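Local coordinates for protein lectin (Trichosanthes anguina, PDB 4HR6) that binds galactosides through its beta-trefoil lectin chain, as a nontoxic three-chain seed homologue of the type II ribosome-inactivating proteins, at the interface of chains A and B and the interface of chains C and A. Residues are numbered along the deposited sequence; one frame, centred on the assembly and turned at random. Chains: chain A, Lectin; chain B, Lectin; chain C, Lectin.

Contact 1: the interface of chains A and B. Residues chain A 158-159, 162-163, 166-168; chain B 2-5.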
loop_
_atom_site.group_PDB
_atom_site.type_symbol
_atom_site.label_atom_id
_atom_site.label_comp_id
_atom_site.label_asym_id
_atom_site.label_seq_id
_atom_site.Cartn_x
_atom_site.Cartn_y
_atom_site.Cartn_z
ATOM N N GLN A 158 4.060 -12.339 -2.589
ATOM C CA GLN A 158 4.580 -13.634 -2.152
ATOM C C GLN A 158 5.901 -13.974 -2.830
ATOM O O GLN A 158 6.851 -14.428 -2.186
ATOM C CB GLN A 158 3.546 -14.728 -2.348
ATOM C CG GLN A 158 2.409 -14.629 -1.321
ATOM C CD GLN A 158 1.078 -15.192 -1.806
ATOM O OE1 GLN A 158 0.995 -16.333 -2.264
ATOM N NE2 GLN A 158 0.024 -14.397 -1.681
ATOM N N ALA A 159 5.970 -13.696 -4.120
ATOM C CA ALA A 159 7.144 -13.963 -4.902
ATOM C C ALA A 159 8.342 -13.138 -4.428
ATOM O O ALA A 159 9.477 -13.616 -4.438
ATOM C CB ALA A 159 6.847 -13.671 -6.354
ATOM N N SER A 162 11.464 -14.106 -2.049
ATOM C CA SER A 162 12.652 -14.851 -2.500
ATOM C C SER A 162 13.772 -13.937 -3.004
ATOM O O SER A 162 14.876 -14.391 -3.198
ATOM C CB SER A 162 12.286 -15.851 -3.610
ATOM O OG SER A 162 11.888 -15.177 -4.793
ATOM N N LEU A 163 13.497 -12.656 -3.220
ATOM C CA LEU A 163 14.534 -11.764 -3.718
ATOM C C LEU A 163 14.385 -10.312 -3.238
ATOM O O LEU A 163 14.151 -9.410 -4.039
ATOM C CB LEU A 163 14.574 -11.811 -5.248
ATOM C CG LEU A 163 15.882 -11.245 -5.841
ATOM C CD1 LEU A 163 17.024 -12.234 -5.664
ATOM C CD2 LEU A 163 15.733 -10.888 -7.302
ATOM N N LEU A 166 11.677 -7.565 -4.262
ATOM C CA LEU A 166 11.487 -7.259 -5.661
ATOM C C LEU A 166 10.478 -8.206 -6.307
ATOM O O LEU A 166 10.479 -9.416 -6.061
ATOM C CB LEU A 166 12.822 -7.345 -6.408
ATOM C CG LEU A 166 13.780 -6.190 -6.061
ATOM C CD1 LEU A 166 15.231 -6.641 -6.100
ATOM C CD2 LEU A 166 13.563 -5.019 -7.001
ATOM N N PHE A 167 9.643 -7.638 -7.162
ATOM C CA PHE A 167 8.636 -8.384 -7.885
ATOM C C PHE A 167 9.280 -9.167 -9.030
ATOM O O PHE A 167 10.354 -8.815 -9.507
ATOM C CB PHE A 167 7.601 -7.412 -8.463
ATOM C CG PHE A 167 6.667 -6.811 -7.441
ATOM C CD1 PHE A 167 5.618 -6.024 -7.864
ATOM C CD2 PHE A 167 6.796 -7.077 -6.084
ATOM C CE1 PHE A 167 4.722 -5.476 -6.964
ATOM C CE2 PHE A 167 5.899 -6.541 -5.179
ATOM C CZ PHE A 167 4.859 -5.743 -5.623
ATOM N N GLY A 168 8.610 -10.227 -9.466
ATOM C CA GLY A 168 9.056 -10.999 -10.618
ATOM C C GLY A 168 8.575 -10.353 -11.891
ATOM O O GLY A 168 9.111 -10.598 -12.958
ATOM N N GLU B 2 5.543 -16.789 -11.317
ATOM C CA GLU B 2 5.937 -17.855 -10.418
ATOM C C GLU B 2 6.375 -17.216 -9.095
ATOM O O GLU B 2 6.603 -16.000 -9.001
ATOM C CB GLU B 2 6.980 -18.743 -11.109
ATOM C CG GLU B 2 7.997 -19.481 -10.290
ATOM C CD GLU B 2 7.585 -20.924 -10.037
ATOM O OE1 GLU B 2 7.997 -21.735 -10.929
ATOM O OE2 GLU B 2 6.913 -21.228 -8.964
ATOM N N CYS B 3 6.433 -18.060 -8.082
ATOM C CA CYS B 3 6.648 -17.667 -6.728
ATOM C C CYS B 3 8.108 -17.549 -6.385
ATOM O O CYS B 3 8.455 -17.201 -5.265
ATOM C CB CYS B 3 5.927 -18.650 -5.814
ATOM S SG CYS B 3 4.135 -18.406 -5.993
ATOM N N ILE B 4 8.962 -17.811 -7.363
ATOM C CA ILE B 4 10.383 -17.667 -7.169
ATOM C C ILE B 4 10.935 -16.708 -8.202
ATOM O O ILE B 4 10.569 -16.761 -9.365
ATOM C CB ILE B 4 11.087 -19.024 -7.166
ATOM C CG1 ILE B 4 10.573 -19.829 -5.966
ATOM C CG2 ILE B 4 12.594 -18.829 -7.059
ATOM C CD1 ILE B 4 11.001 -21.273 -5.958
ATOM N N VAL B 5 11.763 -15.775 -7.741
ATOM C CA VAL B 5 12.369 -14.782 -8.617
ATOM C C VAL B 5 13.871 -14.968 -8.506
ATOM O O VAL B 5 14.426 -14.872 -7.411
ATOM C CB VAL B 5 11.996 -13.353 -8.184
ATOM C CG1 VAL B 5 12.347 -12.372 -9.278
ATOM C CG2 VAL B 5 10.518 -13.268 -7.851
#
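B:Val5 meets A:Ser162 and A:Ala159 where the start of the ricin-type beta-trefoil chain lies against the ribosome-inactivating-protein fold of chain A, the pairing typical of type II ribosome-inactivating proteins. Chain B contributes a loop, residues 2-5. Chain A contributes the end of helix 141-159, the 3-10 turn 160-162 and the short strand 166-167 with the glycine after it.

The polar contact is a small relay. The backbone N of B:Val5 donates to the hydroxyl OG of A:Ser162 over 3.0 Å, in a fairly straight bond of 159° at the hydrogen. That hydroxyl in turn donates to the carbonyl O of A:Ala159, 2.9 Å from A:Ser162 OG and nearly along the C=O axis. Serine suits the place because one short side chain can accept from the partner's backbone and donate to its own. With chi1 at 67°, OG sits between its backbone N and carbonyl carbon, from where it spans the helix end and chain B. The bond back to A:Ala159 O should fix the hydroxyl rotation and point its proton away from the incoming N-H. Because that carbonyl belongs to the end of a helix, it may be a somewhat stronger acceptor.

Apolar packing centres on the two branches of B:Val5. CG1 of B:Val5, anti to the backbone N (chi1 -166°), touches CA of A:Gly168 at 3.8 Å, a close approach to backbone that a residue without a side chain permits. CG2 of B:Val5 turns to the helix end, 4.0 Å from the methyl CB of A:Ala159. That same small methyl lets the chain B backbone come close, with CB of A:Ala159 4.0 Å from CA of B:Cys3.

Van der Waals contacts against backbone carbonyls complete the patch. CB of A:Ala159 lies 3.5 Å from the carbonyl O of B:Glu2. A:Leu163 crosses the valine at about a right angle beside its carbonyl, CB of A:Leu163 being 3.8 Å from O of B:Val5.

Contact 2: the interface of chains C and A. Residues chain C 13, 16-17, 20-21; chain A 113-114, 117-118, 124.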
loop_
_atom_site.group_PDB
_atom_site.type_symbol
_atom_site.label_atom_id
_atom_site.label_comp_id
_atom_site.label_asym_id
_atom_site.label_seq_id
_atom_site.Cartn_x
_atom_site.Cartn_y
_atom_site.Cartn_z
ATOM N N TYR C 13 -19.219 2.427 8.526
ATOM C CA TYR C 13 -18.733 1.777 7.314
ATOM C C TYR C 13 -17.324 1.201 7.519
ATOM O O TYR C 13 -17.109 0.015 7.308
ATOM C CB TYR C 13 -18.764 2.739 6.128
ATOM C CG TYR C 13 -18.119 2.151 4.892
ATOM C CD1 TYR C 13 -18.741 1.120 4.184
ATOM C CD2 TYR C 13 -16.874 2.585 4.460
ATOM C CE1 TYR C 13 -18.158 0.555 3.074
ATOM C CE2 TYR C 13 -16.277 2.030 3.337
ATOM C CZ TYR C 13 -16.920 1.005 2.655
ATOM O OH TYR C 13 -16.331 0.448 1.551
ATOM N N PHE C 16 -17.259 -1.798 9.891
ATOM C CA PHE C 16 -17.731 -2.952 9.135
ATOM C C PHE C 16 -16.622 -3.556 8.242
ATOM O O PHE C 16 -16.363 -4.739 8.317
ATOM C CB PHE C 16 -18.947 -2.532 8.292
ATOM C CG PHE C 16 -19.349 -3.527 7.258
ATOM C CD1 PHE C 16 -20.020 -4.686 7.616
ATOM C CD2 PHE C 16 -19.088 -3.290 5.925
ATOM C CE1 PHE C 16 -20.413 -5.593 6.661
ATOM C CE2 PHE C 16 -19.478 -4.193 4.955
ATOM C CZ PHE C 16 -20.139 -5.351 5.326
ATOM N N ILE C 17 -15.969 -2.731 7.428
ATOM C CA ILE C 17 -14.862 -3.198 6.589
ATOM C C ILE C 17 -13.758 -3.766 7.474
ATOM O O ILE C 17 -13.148 -4.800 7.157
ATOM C CB ILE C 17 -14.302 -2.086 5.696
ATOM C CG1 ILE C 17 -15.346 -1.633 4.668
ATOM C CG2 ILE C 17 -13.007 -2.537 5.004
ATOM C CD1 ILE C 17 -15.791 -2.688 3.667
ATOM N N VAL C 20 -14.764 -7.283 8.462
ATOM C CA VAL C 20 -14.625 -8.223 7.359
ATOM C C VAL C 20 -13.152 -8.651 7.244
ATOM O O VAL C 20 -12.870 -9.841 7.213
ATOM C CB VAL C 20 -15.148 -7.644 6.044
ATOM C CG1 VAL C 20 -14.740 -8.502 4.849
ATOM C CG2 VAL C 20 -16.653 -7.511 6.106
ATOM N N ARG C 21 -12.241 -7.679 7.245
ATOM C CA ARG C 21 -10.789 -7.944 7.182
ATOM C C ARG C 21 -10.282 -8.836 8.305
ATOM O O ARG C 21 -9.471 -9.726 8.068
ATOM C CB ARG C 21 -9.988 -6.633 7.194
ATOM C CG ARG C 21 -10.155 -5.827 5.928
ATOM C CD ARG C 21 -9.391 -4.531 6.025
ATOM N NE ARG C 21 -9.510 -3.762 4.799
ATOM C CZ ARG C 21 -9.419 -2.442 4.732
ATOM N NH1 ARG C 21 -9.261 -1.706 5.834
ATOM N NH2 ARG C 21 -9.536 -1.841 3.569
ATOM N N MET A 113 -18.109 -1.880 -3.286
ATOM C CA MET A 113 -18.223 -1.151 -2.033
ATOM C C MET A 113 -17.999 -2.017 -0.810
ATOM O O MET A 113 -17.743 -1.480 0.277
ATOM C CB MET A 113 -19.571 -0.475 -1.930
ATOM C CG MET A 113 -19.717 0.711 -2.857
ATOM S SD MET A 113 -21.304 1.558 -2.708
ATOM C CE MET A 113 -21.134 2.326 -1.092
ATOM N N VAL A 114 -18.054 -3.344 -0.965
ATOM C CA VAL A 114 -17.833 -4.240 0.170
ATOM C C VAL A 114 -16.554 -5.070 0.010
ATOM O O VAL A 114 -15.655 -5.013 0.856
ATOM C CB VAL A 114 -19.045 -5.174 0.382
ATOM C CG1 VAL A 114 -18.764 -6.144 1.509
ATOM C CG2 VAL A 114 -20.292 -4.357 0.698
ATOM N N ALA A 117 -13.366 -2.809 -1.426
ATOM C CA ALA A 117 -12.960 -1.924 -0.338
ATOM C C ALA A 117 -12.223 -2.678 0.752
ATOM O O ALA A 117 -11.330 -2.107 1.380
ATOM C CB ALA A 117 -14.155 -1.224 0.250
ATOM N N SER A 118 -12.609 -3.938 1.008
ATOM C CA SER A 118 -11.921 -4.725 2.025
ATOM C C SER A 118 -10.489 -5.054 1.606
ATOM O O SER A 118 -9.621 -5.238 2.445
ATOM C CB SER A 118 -12.678 -6.020 2.322
ATOM O OG SER A 118 -13.962 -5.742 2.884
ATOM N N GLU A 124 -11.479 1.622 0.212
ATOM C CA GLU A 124 -12.171 1.899 1.459
ATOM C C GLU A 124 -12.319 3.416 1.706
ATOM O O GLU A 124 -13.413 3.898 2.022
ATOM C CB GLU A 124 -11.413 1.270 2.607
ATOM C CG GLU A 124 -12.088 1.429 3.962
ATOM C CD GLU A 124 -11.151 1.126 5.112
ATOM O OE1 GLU A 124 -11.621 1.097 6.274
ATOM O OE2 GLU A 124 -9.955 0.889 4.852
#
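C:Arg21 reaches over the end of helix 103-119 of chain A to A:Glu124 in a helix-against-helix interface within the ribosome-inactivating-protein fold, which chain C, through helix 10-24, appears to help complete.

The charged and polar contacts gather on the guanidinium. NE of C:Arg21 donates to the carbonyl O of A:Ser118 at 2.8 Å, almost straight (169° at the hydrogen) and within the guanidinium plane. NH2 of C:Arg21 donates to the carbonyl O of A:Ala117 at 2.8 Å, a more bent bond, in the plane of that carbonyl but tilted from the guanidinium plane. Arginine suits this spot, since its several N-H groups can serve late-helix carbonyls and a carboxylate together. NH1 and NH2 both grip OE2 of A:Glu124, a salt bridge with NH1 of C:Arg21 2.9 Å from OE2 of A:Glu124. They come end-on from one face of the carboxylate, whose plane stands 82° from the guanidinium. Extended chains on both residues span the distance. CG2 of C:Ile17 lies over the centre of the guanidinium, supporting that face from within chain C.

C:Tyr13 adds a hydroxyl donor: its OH donates to the carbonyl O of A:Met113 over 2.7 Å, and that oxygen lies at the ring edge, in plane. With CG anti to the backbone N (chi1 173°), the long ring carries OH across to helix 103-119.

Among the apolar contacts, CG2 of C:Ile17 packs 3.9 Å from CA of A:Ser118. The C:Phe16 side chain crosses A:Val114 at about a right angle, its ring carbon CE2 4.0 Å from CG1 of A:Val114. CG1 of C:Val20 makes a van der Waals contact of 3.5 Å with OG of A:Ser118. That hydroxyl is turned back to its own helix, OG of A:Ser118 donating to O of A:Val114 at 2.7 Å, which suits it to carbon neighbours.

The centres of the C-alpha atoms of contact 1 and contact 2 lie about 28 Å apart, and the two have no residue in common. Chain A is the common partner but offers different elements: the end of helix 141-159 and the turn and strand after it in contact 1, helices 103-119 and 121-132 in contact 2. Contact 1 joins the lectin chain to chain A mainly through backbone and small side chains, whereas contact 2 ties chain C into chain A with a charged and aromatic helix face. Chain A thus contacts both other chains, in keeping with a three-chain relative of type II ribosome-inactivating proteins.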